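Local coordinates for protein glycerol dehydrogenase (Bacillus coagulans, PDB 6CSJ) that probably catalyses the NAD-dependent oxidation of glycerol to dihydroxyacetone, and in this engineered double mutant has acquired D-lactate dehydrogenase activity, at residues F33-D38 with D98-V103; P71-L76 with S128-E133; D208-E213 with I234-Y239; F299-G304 with Y361-W366; V307-L312 with A350-A355. The protein carries 2 engineered substitutions. One frame throughout, in Å; residues are numbered along the deposited sequence.

Contact 1: F33-D38 with D98-V103; sequences FIIADD and DTAKAV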
# COMPACT_ATOMS: atom_id res chain seq x y z
N PHE A 33 -20.12 13.12 -1.00
CA PHE A 33 -20.68 11.78 -1.01
C PHE A 33 -19.65 10.88 -0.29
O PHE A 33 -18.58 10.63 -0.82
CB PHE A 33 -20.92 11.34 -2.46
CG PHE A 33 -21.57 9.99 -2.60
CD1 PHE A 33 -22.93 9.83 -2.37
CD2 PHE A 33 -20.82 8.88 -2.99
CE1 PHE A 33 -23.53 8.59 -2.51
CE2 PHE A 33 -21.42 7.64 -3.14
CZ PHE A 33 -22.77 7.49 -2.89
N ILE A 34 -20.00 10.41 0.90
CA ILE A 34 -19.05 9.79 1.81
C ILE A 34 -19.30 8.28 1.90
O ILE A 34 -20.27 7.85 2.52
CB ILE A 34 -19.09 10.48 3.20
CG1 ILE A 34 -18.74 11.97 3.05
CG2 ILE A 34 -18.15 9.79 4.18
CD1 ILE A 34 -18.84 12.80 4.31
N ILE A 35 -18.41 7.50 1.29
CA ILE A 35 -18.55 6.05 1.18
C ILE A 35 -17.81 5.38 2.33
O ILE A 35 -16.66 5.68 2.58
CB ILE A 35 -17.99 5.55 -0.17
CG1 ILE A 35 -18.68 6.24 -1.35
CG2 ILE A 35 -18.14 4.04 -0.31
CD1 ILE A 35 -17.94 6.08 -2.67
N ALA A 36 -18.49 4.45 3.00
CA ALA A 36 -17.90 3.66 4.08
C ALA A 36 -18.70 2.37 4.31
O ALA A 36 -19.93 2.37 4.15
CB ALA A 36 -17.85 4.47 5.36
N ASP A 37 -18.02 1.28 4.67
CA ASP A 37 -18.71 0.03 4.96
C ASP A 37 -19.42 0.06 6.32
O ASP A 37 -19.35 1.06 7.04
CB ASP A 37 -17.76 -1.19 4.82
CG ASP A 37 -16.68 -1.26 5.88
OD1 ASP A 37 -16.74 -0.57 6.92
OD2 ASP A 37 -15.76 -2.06 5.69
N ASP A 38 -20.10 -1.04 6.67
CA ASP A 38 -20.83 -1.16 7.93
C ASP A 38 -19.96 -0.86 9.15
O ASP A 38 -20.27 0.02 9.95
CB ASP A 38 -21.46 -2.56 8.05
CG ASP A 38 -22.44 -2.65 9.20
OD1 ASP A 38 -23.45 -1.90 9.17
OD2 ASP A 38 -22.21 -3.45 10.13
N ASP A 98 -10.38 2.53 -3.06
CA ASP A 98 -10.38 2.32 -4.51
C ASP A 98 -11.75 2.55 -5.15
O ASP A 98 -11.84 3.10 -6.26
CB ASP A 98 -9.84 0.91 -4.85
CG ASP A 98 -8.32 0.76 -4.59
OD1 ASP A 98 -7.67 1.74 -4.16
OD2 ASP A 98 -7.80 -0.34 -4.84
N THR A 99 -12.81 2.14 -4.45
CA THR A 99 -14.18 2.39 -4.90
C THR A 99 -14.44 3.89 -5.03
O THR A 99 -14.98 4.35 -6.03
CB THR A 99 -15.20 1.71 -3.95
OG1 THR A 99 -14.98 0.30 -3.96
CG2 THR A 99 -16.63 2.00 -4.36
N ALA A 100 -14.03 4.65 -4.02
CA ALA A 100 -14.15 6.11 -4.06
C ALA A 100 -13.37 6.74 -5.22
O ALA A 100 -13.84 7.67 -5.87
CB ALA A 100 -13.71 6.72 -2.74
N LYS A 101 -12.17 6.24 -5.49
CA LYS A 101 -11.35 6.76 -6.60
C LYS A 101 -12.03 6.50 -7.95
O LYS A 101 -12.09 7.39 -8.80
CB LYS A 101 -9.95 6.14 -6.61
CG LYS A 101 -9.07 6.41 -5.39
CD LYS A 101 -7.69 5.82 -5.58
CE LYS A 101 -7.13 5.23 -4.30
NZ LYS A 101 -5.83 4.53 -4.52
N ALA A 102 -12.53 5.28 -8.12
CA ALA A 102 -13.30 4.89 -9.31
C ALA A 102 -14.54 5.78 -9.51
O ALA A 102 -14.78 6.28 -10.62
CB ALA A 102 -13.71 3.42 -9.23
N VAL A 103 -15.31 5.99 -8.44
CA VAL A 103 -16.49 6.87 -8.48
C VAL A 103 -16.12 8.29 -8.90
O VAL A 103 -16.82 8.90 -9.71
CB VAL A 103 -17.28 6.87 -7.15
CG1 VAL A 103 -18.33 7.98 -7.10
CG2 VAL A 103 -17.97 5.53 -6.93
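I35 on strand 32-36 drops its side chain onto A100 and V103 of helix 94-106, one of the strand-helix contacts of the Rossmann-like domain by which iron-containing alcohol dehydrogenases generally bind their dinucleotide. Strand 32-36 is an inner strand of the six-stranded parallel sheet, bonded through its backbone to V87 and V89 on one flank and to Q60 and A62 on the other, and the helix packs on one face of the sheet. The approach depends on the torsions of I35. CG1 stands opposite the carbonyl carbon, beside the backbone N (chi1 -57°), and the chain continues nearly extended (chi2 164°), which carries CD1 to the helix as the sole contacting tip. There it rests 4.0 Å from A100 CA. An alanine suits this place because its single methyl lets the strand come close, leaving the CA of A100 and that of I35 6.8 Å apart. One turn further along, V103 directs its CB to the strand and offers a branched wall. On the other side of the helix, K101 reaches D98 OD1 by a weak salt bridge and gives NZ to S125 O and L127 O, keeping its charge off the apolar seam. V88, on the neighbouring strand, packs against both I35 and A100. The methyl CG2 of V103 finishes 4.3 Å from I35 CD1.

Contact 2: P71-L76 with S128-E133; sequences PEIERL and SVIYKE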
# COMPACT_ATOMS: atom_id res chain seq x y z
N PRO A 71 -20.38 -3.42 -10.56
CA PRO A 71 -21.77 -3.15 -10.14
C PRO A 71 -21.88 -2.20 -8.95
O PRO A 71 -22.70 -1.27 -8.98
CB PRO A 71 -22.29 -4.55 -9.77
CG PRO A 71 -21.49 -5.47 -10.63
CD PRO A 71 -20.13 -4.87 -10.69
N GLU A 72 -21.07 -2.43 -7.92
CA GLU A 72 -21.06 -1.56 -6.74
C GLU A 72 -20.56 -0.14 -7.08
O GLU A 72 -21.10 0.83 -6.57
CB GLU A 72 -20.25 -2.22 -5.61
CG GLU A 72 -20.18 -1.44 -4.29
CD GLU A 72 -21.50 -1.29 -3.54
OE1 GLU A 72 -22.53 -1.84 -3.97
OE2 GLU A 72 -21.51 -0.62 -2.49
N ILE A 73 -19.57 -0.02 -7.96
CA ILE A 73 -19.12 1.30 -8.44
C ILE A 73 -20.23 2.03 -9.21
O ILE A 73 -20.44 3.23 -9.01
CB ILE A 73 -17.83 1.20 -9.30
CG1 ILE A 73 -16.64 0.79 -8.43
CG2 ILE A 73 -17.51 2.52 -10.02
CD1 ILE A 73 -15.48 0.18 -9.20
N GLU A 74 -20.93 1.31 -10.10
CA GLU A 74 -22.04 1.90 -10.86
C GLU A 74 -23.19 2.34 -9.94
O GLU A 74 -23.72 3.45 -10.11
CB GLU A 74 -22.56 0.94 -11.94
CG GLU A 74 -23.52 1.59 -12.96
CD GLU A 74 -24.53 0.60 -13.59
OE1 GLU A 74 -24.06 -0.49 -13.94
OE2 GLU A 74 -25.75 0.91 -13.72
N ARG A 75 -23.56 1.49 -8.98
CA ARG A 75 -24.62 1.81 -8.00
C ARG A 75 -24.31 3.12 -7.26
O ARG A 75 -25.17 4.01 -7.16
CB ARG A 75 -24.79 0.65 -7.02
CG ARG A 75 -25.95 0.79 -6.02
CD ARG A 75 -26.02 -0.40 -5.07
NE ARG A 75 -25.01 -0.33 -3.99
CZ ARG A 75 -25.09 0.45 -2.90
NH1 ARG A 75 -26.13 1.26 -2.70
NH2 ARG A 75 -24.11 0.43 -2.00
N LEU A 76 -23.08 3.24 -6.77
CA LEU A 76 -22.64 4.42 -6.02
C LEU A 76 -22.49 5.68 -6.89
O LEU A 76 -22.81 6.78 -6.43
CB LEU A 76 -21.34 4.14 -5.26
CG LEU A 76 -21.46 3.07 -4.17
CD1 LEU A 76 -20.09 2.57 -3.75
CD2 LEU A 76 -22.22 3.59 -2.96
N SER A 128 -7.16 1.82 -9.03
CA SER A 128 -8.20 1.08 -8.33
C SER A 128 -8.10 -0.39 -8.74
O SER A 128 -8.08 -0.70 -9.93
CB SER A 128 -9.59 1.62 -8.69
OG SER A 128 -9.70 2.99 -8.38
N VAL A 129 -8.03 -1.28 -7.76
CA VAL A 129 -8.02 -2.71 -8.05
C VAL A 129 -9.48 -3.15 -8.03
O VAL A 129 -10.14 -3.04 -6.99
CB VAL A 129 -7.18 -3.50 -7.03
CG1 VAL A 129 -7.11 -4.97 -7.42
CG2 VAL A 129 -5.77 -2.92 -6.92
N ILE A 130 -9.97 -3.61 -9.18
CA ILE A 130 -11.37 -4.01 -9.35
C ILE A 130 -11.50 -5.52 -9.26
O ILE A 130 -10.70 -6.25 -9.85
CB ILE A 130 -11.92 -3.54 -10.73
CG1 ILE A 130 -11.62 -2.05 -11.00
CG2 ILE A 130 -13.40 -3.89 -10.86
CD1 ILE A 130 -12.31 -1.08 -10.06
N TYR A 131 -12.51 -5.98 -8.53
CA TYR A 131 -12.81 -7.40 -8.36
C TYR A 131 -14.19 -7.71 -8.92
O TYR A 131 -15.03 -6.83 -9.03
CB TYR A 131 -12.78 -7.76 -6.87
CG TYR A 131 -11.43 -7.54 -6.23
CD1 TYR A 131 -11.03 -6.26 -5.82
CD2 TYR A 131 -10.54 -8.59 -6.05
CE1 TYR A 131 -9.79 -6.04 -5.26
CE2 TYR A 131 -9.29 -8.39 -5.48
CZ TYR A 131 -8.92 -7.12 -5.09
OH TYR A 131 -7.70 -6.93 -4.53
N LYS A 132 -14.41 -8.97 -9.28
CA LYS A 132 -15.76 -9.48 -9.54
C LYS A 132 -16.52 -9.50 -8.22
O LYS A 132 -15.91 -9.48 -7.15
CB LYS A 132 -15.71 -10.89 -10.13
CG LYS A 132 -15.11 -11.00 -11.52
CD LYS A 132 -15.11 -12.45 -12.01
CE LYS A 132 -15.33 -12.57 -13.54
NZ LYS A 132 -14.41 -11.78 -14.42
N GLU A 133 -17.84 -9.60 -8.29
CA GLU A 133 -18.69 -9.61 -7.09
C GLU A 133 -18.40 -10.80 -6.17
O GLU A 133 -18.59 -10.69 -4.96
CB GLU A 133 -20.18 -9.59 -7.45
CG GLU A 133 -20.62 -8.35 -8.21
CD GLU A 133 -22.06 -8.42 -8.66
OE1 GLU A 133 -22.36 -9.21 -9.59
OE2 GLU A 133 -22.89 -7.68 -8.10
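P71 and E133 meet at the outer end of this contact, I73 and I130 at its inner end. The E133 carboxylate meets the CB-CG edge of the proline ring obliquely, with CD 3.6 Å from P71 CG and OE2 3.6 Å from P71 CB; this is van der Waals contact of a charged group with ring methylenes, and E133 reaches it through an extended chain. Deeper in, the two isoleucines cross at about a right angle and touch by their terminal methyls, I73 CD1 to I130 CD1 at 3.5 Å. Isoleucine suits both places, since its longer branch can reach a buried partner: I73 arrives extended (chi2 159°), whereas I130 is bent (chi2 -65°), which turns its CD1 to the helix although its CB does not point there. In the next shell A102 and Y106 of helix 94-106 pack on I73, while C68 and the partner strand 137-142 pack on I130. Within helix 70-82, R75 grips E72 side-on, NE to OE1 and NH2 to OE2; on the strand, S128 OG and V129 N bond D98. Polar bonds thus serve each segment separately, and what joins the two is dispersive contact without directional bonds.

Contact 3: D208-E213 with I234-Y239; sequences DTQILE and IEANTY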
# COMPACT_ATOMS: atom_id res chain seq x y z
N ASP A 208 15.02 4.57 5.42
CA ASP A 208 15.69 5.09 6.61
C ASP A 208 14.74 5.28 7.80
O ASP A 208 15.12 4.99 8.94
CB ASP A 208 16.37 6.43 6.32
CG ASP A 208 17.56 6.30 5.39
OD1 ASP A 208 18.03 5.19 5.13
OD2 ASP A 208 18.03 7.35 4.89
N THR A 209 13.53 5.76 7.52
CA THR A 209 12.51 5.97 8.55
C THR A 209 12.05 4.63 9.15
O THR A 209 11.86 4.53 10.35
CB THR A 209 11.30 6.78 8.02
OG1 THR A 209 11.74 8.02 7.47
CG2 THR A 209 10.31 7.07 9.12
N GLN A 210 11.90 3.60 8.32
CA GLN A 210 11.54 2.27 8.84
C GLN A 210 12.59 1.76 9.82
O GLN A 210 12.25 1.33 10.92
CB GLN A 210 11.34 1.24 7.71
CG GLN A 210 10.25 1.56 6.71
CD GLN A 210 8.88 1.76 7.34
OE1 GLN A 210 8.53 1.09 8.32
NE2 GLN A 210 8.09 2.69 6.78
N ILE A 211 13.87 1.84 9.42
CA ILE A 211 14.98 1.35 10.24
C ILE A 211 15.08 2.11 11.58
O ILE A 211 15.15 1.50 12.64
CB ILE A 211 16.35 1.39 9.47
CG1 ILE A 211 16.32 0.53 8.20
CG2 ILE A 211 17.52 0.98 10.36
CD1 ILE A 211 15.86 -0.91 8.40
N LEU A 212 15.03 3.44 11.51
CA LEU A 212 15.14 4.28 12.72
C LEU A 212 13.91 4.27 13.64
O LEU A 212 14.06 4.35 14.86
CB LEU A 212 15.48 5.74 12.31
CG LEU A 212 16.86 5.94 11.64
CD1 LEU A 212 17.00 7.33 11.03
CD2 LEU A 212 18.00 5.68 12.63
N GLU A 213 12.71 4.17 13.05
CA GLU A 213 11.45 4.44 13.77
C GLU A 213 10.50 3.27 13.94
O GLU A 213 9.59 3.35 14.78
CB GLU A 213 10.69 5.57 13.06
CG GLU A 213 11.47 6.86 12.84
CD GLU A 213 11.66 7.65 14.11
OE1 GLU A 213 10.65 7.97 14.77
OE2 GLU A 213 12.81 7.96 14.46
N ILE A 234 3.52 6.37 9.88
CA ILE A 234 2.31 6.53 9.07
C ILE A 234 2.62 7.33 7.80
O ILE A 234 2.18 6.95 6.72
CB ILE A 234 1.14 7.11 9.90
CG1 ILE A 234 0.61 6.00 10.83
CG2 ILE A 234 0.03 7.64 8.99
CD1 ILE A 234 -0.43 6.45 11.84
N GLU A 235 3.38 8.42 7.93
CA GLU A 235 3.81 9.21 6.78
C GLU A 235 4.68 8.34 5.83
O GLU A 235 4.47 8.35 4.61
CB GLU A 235 4.58 10.47 7.21
CG GLU A 235 4.90 11.39 6.04
CD GLU A 235 5.86 12.53 6.34
OE1 GLU A 235 5.98 12.97 7.52
OE2 GLU A 235 6.50 12.99 5.37
N ALA A 236 5.63 7.60 6.40
CA ALA A 236 6.51 6.73 5.60
C ALA A 236 5.76 5.60 4.87
O ALA A 236 5.99 5.36 3.68
CB ALA A 236 7.62 6.16 6.46
N ASN A 237 4.87 4.93 5.59
CA ASN A 237 4.02 3.87 5.04
C ASN A 237 3.09 4.33 3.92
O ASN A 237 2.69 3.52 3.09
CB ASN A 237 3.17 3.22 6.14
CG ASN A 237 3.98 2.32 7.06
OD1 ASN A 237 5.21 2.28 6.99
ND2 ASN A 237 3.28 1.59 7.94
N THR A 238 2.74 5.62 3.91
CA THR A 238 1.70 6.13 3.02
C THR A 238 2.26 7.10 1.97
O THR A 238 2.26 6.79 0.78
CB THR A 238 0.57 6.79 3.83
OG1 THR A 238 0.19 5.90 4.90
CG2 THR A 238 -0.64 7.05 2.95
N TYR A 239 2.73 8.26 2.38
CA TYR A 239 3.19 9.23 1.39
C TYR A 239 4.54 8.82 0.80
O TYR A 239 4.65 8.65 -0.41
CB TYR A 239 3.28 10.64 1.97
CG TYR A 239 3.48 11.69 0.90
CD1 TYR A 239 2.39 12.14 0.16
CD2 TYR A 239 4.73 12.23 0.61
CE1 TYR A 239 2.53 13.08 -0.86
CE2 TYR A 239 4.87 13.20 -0.40
CZ TYR A 239 3.76 13.60 -1.13
OH TYR A 239 3.85 14.54 -2.13
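The amides of Q210 and N237 have nearly parallel planes, 19° apart, while the two side chains cross at about a right angle, NE2 of Q210 giving a hydrogen bond of 2.9 Å to OD1 of N237. The donor sits almost in line with the N237 C=O bond (170°), but the bond is bent at the hydrogen (143°) and OD1 is tilted somewhat out of the Q210 amide plane. Beside the bond, the methyl of A236 comes to 3.5 Å from Q210 NE2. Q210 gets there by a bend at chi2 that folds the chain back, so the amide reaches the facing helix although CB does not point at it. N237 is held at its other nitrogen too: ND2 donates to A118 O. Next to this pair T209 CG2 packs on A236 CB at 3.9 Å; its hydroxyl instead bonds L205 O, one turn back in its own helix. A236 is small enough to let the axes of segments 208-213 and 234-239, nearly antiparallel, come within 9.8 Å. From A236 to Y239 the second helix makes a wider pi-type turn; T238 OG1 bonds I234 O, one turn back, at 2.9 Å. M169 and A172 of helix 162-173 and F299 of helix 290-303 also touch Q210. A leucine in place of Q210 would probably leave N237 OD1 without this donor in a buried setting and let its amide turn more easily. The contact thus buries one amide-to-amide hydrogen bond, with N237 ND2 satisfied separately by A118 O, joining the helices with a specificity that methyl packing alone lacks.

Contact 4: F299-G304 with Y361-W366; sequences FCLSVG and YYKEKW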
# COMPACT_ATOMS: atom_id res chain seq x y z
N PHE A 299 15.91 -5.77 11.19
CA PHE A 299 14.72 -4.94 11.32
C PHE A 299 13.44 -5.78 11.30
O PHE A 299 12.55 -5.58 12.14
CB PHE A 299 14.65 -3.87 10.22
CG PHE A 299 13.33 -3.18 10.18
CD1 PHE A 299 12.99 -2.29 11.18
CD2 PHE A 299 12.39 -3.48 9.19
CE1 PHE A 299 11.75 -1.66 11.19
CE2 PHE A 299 11.14 -2.86 9.19
CZ PHE A 299 10.82 -1.95 10.18
N CYS A 300 13.33 -6.71 10.35
CA CYS A 300 12.14 -7.56 10.21
C CYS A 300 11.91 -8.40 11.47
O CYS A 300 10.78 -8.48 11.97
CB CYS A 300 12.22 -8.45 8.97
SG CYS A 300 12.06 -7.62 7.36
N LEU A 301 12.97 -9.01 12.00
CA LEU A 301 12.85 -9.76 13.26
C LEU A 301 12.45 -8.88 14.45
O LEU A 301 11.69 -9.33 15.29
CB LEU A 301 14.15 -10.52 13.57
CG LEU A 301 14.49 -11.64 12.60
CD1 LEU A 301 15.90 -12.15 12.87
CD2 LEU A 301 13.47 -12.79 12.67
N SER A 302 12.94 -7.64 14.50
CA SER A 302 12.59 -6.72 15.59
C SER A 302 11.11 -6.35 15.63
O SER A 302 10.58 -6.16 16.71
CB SER A 302 13.46 -5.44 15.55
OG SER A 302 13.03 -4.53 14.56
N VAL A 303 10.46 -6.23 14.47
CA VAL A 303 9.04 -5.82 14.40
C VAL A 303 8.05 -6.94 14.08
O VAL A 303 6.85 -6.70 14.12
CB VAL A 303 8.81 -4.64 13.40
CG1 VAL A 303 9.60 -3.42 13.83
CG2 VAL A 303 9.15 -5.01 11.97
N GLY A 304 8.55 -8.14 13.76
CA GLY A 304 7.68 -9.31 13.53
C GLY A 304 7.27 -9.51 12.08
O GLY A 304 6.23 -10.10 11.82
N TYR A 361 18.89 -19.00 8.56
CA TYR A 361 20.26 -18.88 9.08
C TYR A 361 20.36 -17.81 10.16
O TYR A 361 20.92 -18.06 11.22
CB TYR A 361 21.26 -18.62 7.94
CG TYR A 361 22.66 -18.28 8.41
CD1 TYR A 361 23.58 -19.30 8.72
CD2 TYR A 361 23.06 -16.95 8.57
CE1 TYR A 361 24.87 -18.99 9.16
CE2 TYR A 361 24.34 -16.64 9.01
CZ TYR A 361 25.23 -17.66 9.30
OH TYR A 361 26.50 -17.33 9.74
N TYR A 362 19.83 -16.62 9.88
CA TYR A 362 19.91 -15.49 10.83
C TYR A 362 18.97 -15.63 12.04
O TYR A 362 19.33 -15.22 13.14
CB TYR A 362 19.73 -14.14 10.12
CG TYR A 362 20.98 -13.73 9.36
CD1 TYR A 362 22.16 -13.43 10.04
CD2 TYR A 362 20.98 -13.64 7.97
CE1 TYR A 362 23.31 -13.05 9.35
CE2 TYR A 362 22.12 -13.25 7.27
CZ TYR A 362 23.28 -12.96 7.96
OH TYR A 362 24.40 -12.59 7.29
N LYS A 363 17.78 -16.20 11.85
CA LYS A 363 16.91 -16.57 12.98
C LYS A 363 17.60 -17.49 13.99
O LYS A 363 17.49 -17.29 15.19
CB LYS A 363 15.62 -17.21 12.51
CG LYS A 363 14.55 -16.19 12.14
CD LYS A 363 13.33 -16.86 11.52
CE LYS A 363 12.60 -17.84 12.40
NZ LYS A 363 11.39 -18.22 11.64
N GLU A 364 18.31 -18.50 13.49
CA GLU A 364 19.00 -19.46 14.35
C GLU A 364 20.23 -18.83 15.01
O GLU A 364 20.49 -19.08 16.17
CB GLU A 364 19.40 -20.72 13.55
CG GLU A 364 19.15 -22.05 14.23
CD GLU A 364 18.76 -23.16 13.25
OE1 GLU A 364 19.57 -23.51 12.37
OE2 GLU A 364 17.63 -23.67 13.37
N LYS A 365 20.95 -18.00 14.26
CA LYS A 365 22.16 -17.35 14.77
C LYS A 365 21.90 -16.22 15.78
O LYS A 365 22.77 -15.96 16.60
CB LYS A 365 23.02 -16.83 13.60
CG LYS A 365 24.37 -16.26 14.00
CD LYS A 365 25.27 -16.04 12.81
CE LYS A 365 26.63 -15.52 13.25
NZ LYS A 365 26.61 -14.04 13.44
N TRP A 366 20.73 -15.57 15.73
CA TRP A 366 20.43 -14.41 16.61
C TRP A 366 19.40 -14.69 17.73
O TRP A 366 18.95 -15.81 17.97
CB TRP A 366 19.97 -13.23 15.75
CG TRP A 366 21.05 -12.61 14.89
CD1 TRP A 366 22.40 -12.68 15.09
CD2 TRP A 366 20.86 -11.77 13.73
NE1 TRP A 366 23.06 -11.95 14.13
CE2 TRP A 366 22.14 -11.38 13.29
CE3 TRP A 366 19.74 -11.33 13.03
CZ2 TRP A 366 22.34 -10.58 12.15
CZ3 TRP A 366 19.93 -10.50 11.90
CH2 TRP A 366 21.23 -10.15 11.47
OXT TRP A 366 19.03 -13.77 18.46
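L301 points into a corner formed by K363 and W366, one methyl for each. Its second torsion (chi2 170°) aims CD1 at the indole and CD2 at the lysine stem. CD1 meets the W366 indole at its edge, close to the ring plane, 3.9 Å from CE3, with the two side chains crossing at about a right angle. CD2 lies 3.6 Å from CG of K363, the two side chains meeting at a slant. The lysine serves here as a hydrocarbon: its chain is extended at chi2 and turns at chi3 (62°), so that NZ leaves the leucine and forms a salt bridge with D311 of the loop 307-312. One face of the indole is occupied by Y362, whose CD1 stands 3.5 Å above the plane, off toward the rim, and E294 and S298 of helix 290-303 also touch the ring. A leucine suits the site since its two methyls can serve two neighbours at once. This is side packing at the C-terminal end of helix 345-365, the last helix of the chain, against helix 290-303, in the all-helical domain of the iron-containing alcohol dehydrogenase fold.

Contact 5: V307-L312 with A350-A355; sequences VTLGDL and AAIVTA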
# COMPACT_ATOMS: atom_id res chain seq x y z
N VAL A 307 10.75 -13.42 7.47
CA VAL A 307 12.02 -13.56 6.73
C VAL A 307 12.26 -14.99 6.19
O VAL A 307 13.35 -15.30 5.71
CB VAL A 307 13.23 -13.11 7.57
CG1 VAL A 307 13.09 -11.66 7.96
CG2 VAL A 307 13.42 -13.99 8.82
N THR A 308 11.25 -15.86 6.26
CA THR A 308 11.30 -17.19 5.67
C THR A 308 9.94 -17.51 5.05
O THR A 308 8.95 -16.84 5.32
CB THR A 308 11.63 -18.27 6.73
OG1 THR A 308 10.54 -18.38 7.66
CG2 THR A 308 12.90 -17.94 7.47
N LEU A 309 9.92 -18.56 4.23
CA LEU A 309 8.68 -19.13 3.72
C LEU A 309 7.83 -19.72 4.85
O LEU A 309 6.61 -19.62 4.82
CB LEU A 309 8.97 -20.18 2.64
CG LEU A 309 9.53 -19.60 1.35
CD1 LEU A 309 10.09 -20.71 0.47
CD2 LEU A 309 8.48 -18.78 0.60
N GLY A 310 8.49 -20.31 5.84
CA GLY A 310 7.84 -20.74 7.09
C GLY A 310 7.04 -19.64 7.75
O GLY A 310 5.88 -19.86 8.12
N ASP A 311 7.62 -18.45 7.87
CA ASP A 311 6.93 -17.29 8.47
C ASP A 311 5.67 -16.87 7.68
O ASP A 311 4.78 -16.22 8.24
CB ASP A 311 7.86 -16.08 8.61
CG ASP A 311 9.02 -16.30 9.58
OD1 ASP A 311 9.00 -17.28 10.36
OD2 ASP A 311 9.96 -15.47 9.56
N LEU A 312 5.61 -17.22 6.40
CA LEU A 312 4.41 -17.04 5.57
C LEU A 312 3.42 -18.21 5.60
O LEU A 312 2.45 -18.20 4.85
CB LEU A 312 4.81 -16.78 4.11
CG LEU A 312 5.79 -15.65 3.83
CD1 LEU A 312 6.04 -15.59 2.32
CD2 LEU A 312 5.26 -14.31 4.34
N ALA A 350 16.12 -19.52 -7.45
CA ALA A 350 17.33 -19.50 -6.62
C ALA A 350 17.29 -18.40 -5.56
O ALA A 350 17.66 -18.64 -4.40
CB ALA A 350 18.57 -19.35 -7.49
N ALA A 351 16.83 -17.21 -5.95
CA ALA A 351 16.68 -16.08 -5.02
C ALA A 351 15.68 -16.36 -3.88
O ALA A 351 15.95 -16.06 -2.71
CB ALA A 351 16.30 -14.81 -5.76
N ILE A 352 14.55 -16.96 -4.22
CA ILE A 352 13.49 -17.25 -3.25
C ILE A 352 13.94 -18.30 -2.22
O ILE A 352 13.83 -18.08 -1.01
CB ILE A 352 12.17 -17.67 -3.96
CG1 ILE A 352 11.59 -16.45 -4.70
CG2 ILE A 352 11.13 -18.22 -2.97
CD1 ILE A 352 10.57 -16.78 -5.77
N VAL A 353 14.46 -19.42 -2.71
CA VAL A 353 14.86 -20.51 -1.81
C VAL A 353 16.06 -20.07 -0.96
O VAL A 353 16.14 -20.41 0.23
CB VAL A 353 15.16 -21.81 -2.59
CG1 VAL A 353 15.75 -22.89 -1.69
CG2 VAL A 353 13.89 -22.31 -3.25
N THR A 354 16.97 -19.31 -1.56
CA THR A 354 18.14 -18.81 -0.84
C THR A 354 17.75 -17.71 0.17
O THR A 354 18.33 -17.64 1.26
CB THR A 354 19.25 -18.34 -1.82
OG1 THR A 354 19.59 -19.44 -2.68
CG2 THR A 354 20.50 -17.86 -1.07
N ALA A 355 16.76 -16.88 -0.17
CA ALA A 355 16.22 -15.93 0.80
C ALA A 355 15.68 -16.64 2.04
O ALA A 355 15.94 -16.23 3.18
CB ALA A 355 15.13 -15.07 0.16
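Where L309 of the loop 307-312 meets I352 of helix 345-365, the backbones keep some distance, the nearest CA atoms being those of L309 and V353 at 8.4 Å, and residues 309-311 turn like a helix yet lack its usual backbone bonding. The touch itself is made by side chains: L309 directs its CB to the helix and brings CD1 to 4.4 Å from I352 CG2, a loose apolar meeting of two branched residues. Leucine suits this buried place because its arm spans the distance from loop to helix with nothing but hydrocarbon, and the beta-branched isoleucine offers it a methyl close to the helix backbone. Nearby, V307 O approaches A355 O to 3.7 Å. V307 packs its side chain on V297, C300 and L301 of helix 290-303. The loop is shaped by an ST motif, T308 OG1 accepting from D311 N at 2.9 Å, three residues on. D311 in turn accepts from the start of the loop, its OD2 taking V307 N at 3.0 Å on the anti lone pair in a nearly straight bond (167°), so threonine and aspartate together pin the turn. This is the helical domain of the family fold, where helix 345-365 packs beside the connection between helices 290-303 and 319-329. L309 N gives a hydrogen bond to D356 OD1, which ties the loop to helix 345-365 close to the apolar touch. From helix 271-285, F277 packs on L309 and L280 on A355.

Contacts 1, 3 and 5 are buried, contact 2 is partly so and contact 4 lies at the surface. Contacts 1 and 2 belong to the nucleotide-binding domain and touch through D98, which meets S128 OG and V129 N, and through T99 on L76. Contacts 3 to 5 belong to the helical domain; contacts 4 and 5 share helix 345-365, joined by K363 and D311, while F299 connects contact 3 to contact 4. Methyl packing makes contact 1; contact 2 adds a surface carboxylate on a proline ring to a buried isoleucine pair. Contact 3 alone carries a hydrogen bond across its segments, contact 4 pairs aliphatic carbon with an indole edge, and contact 5 sets a self-braced loop sparsely against a helix.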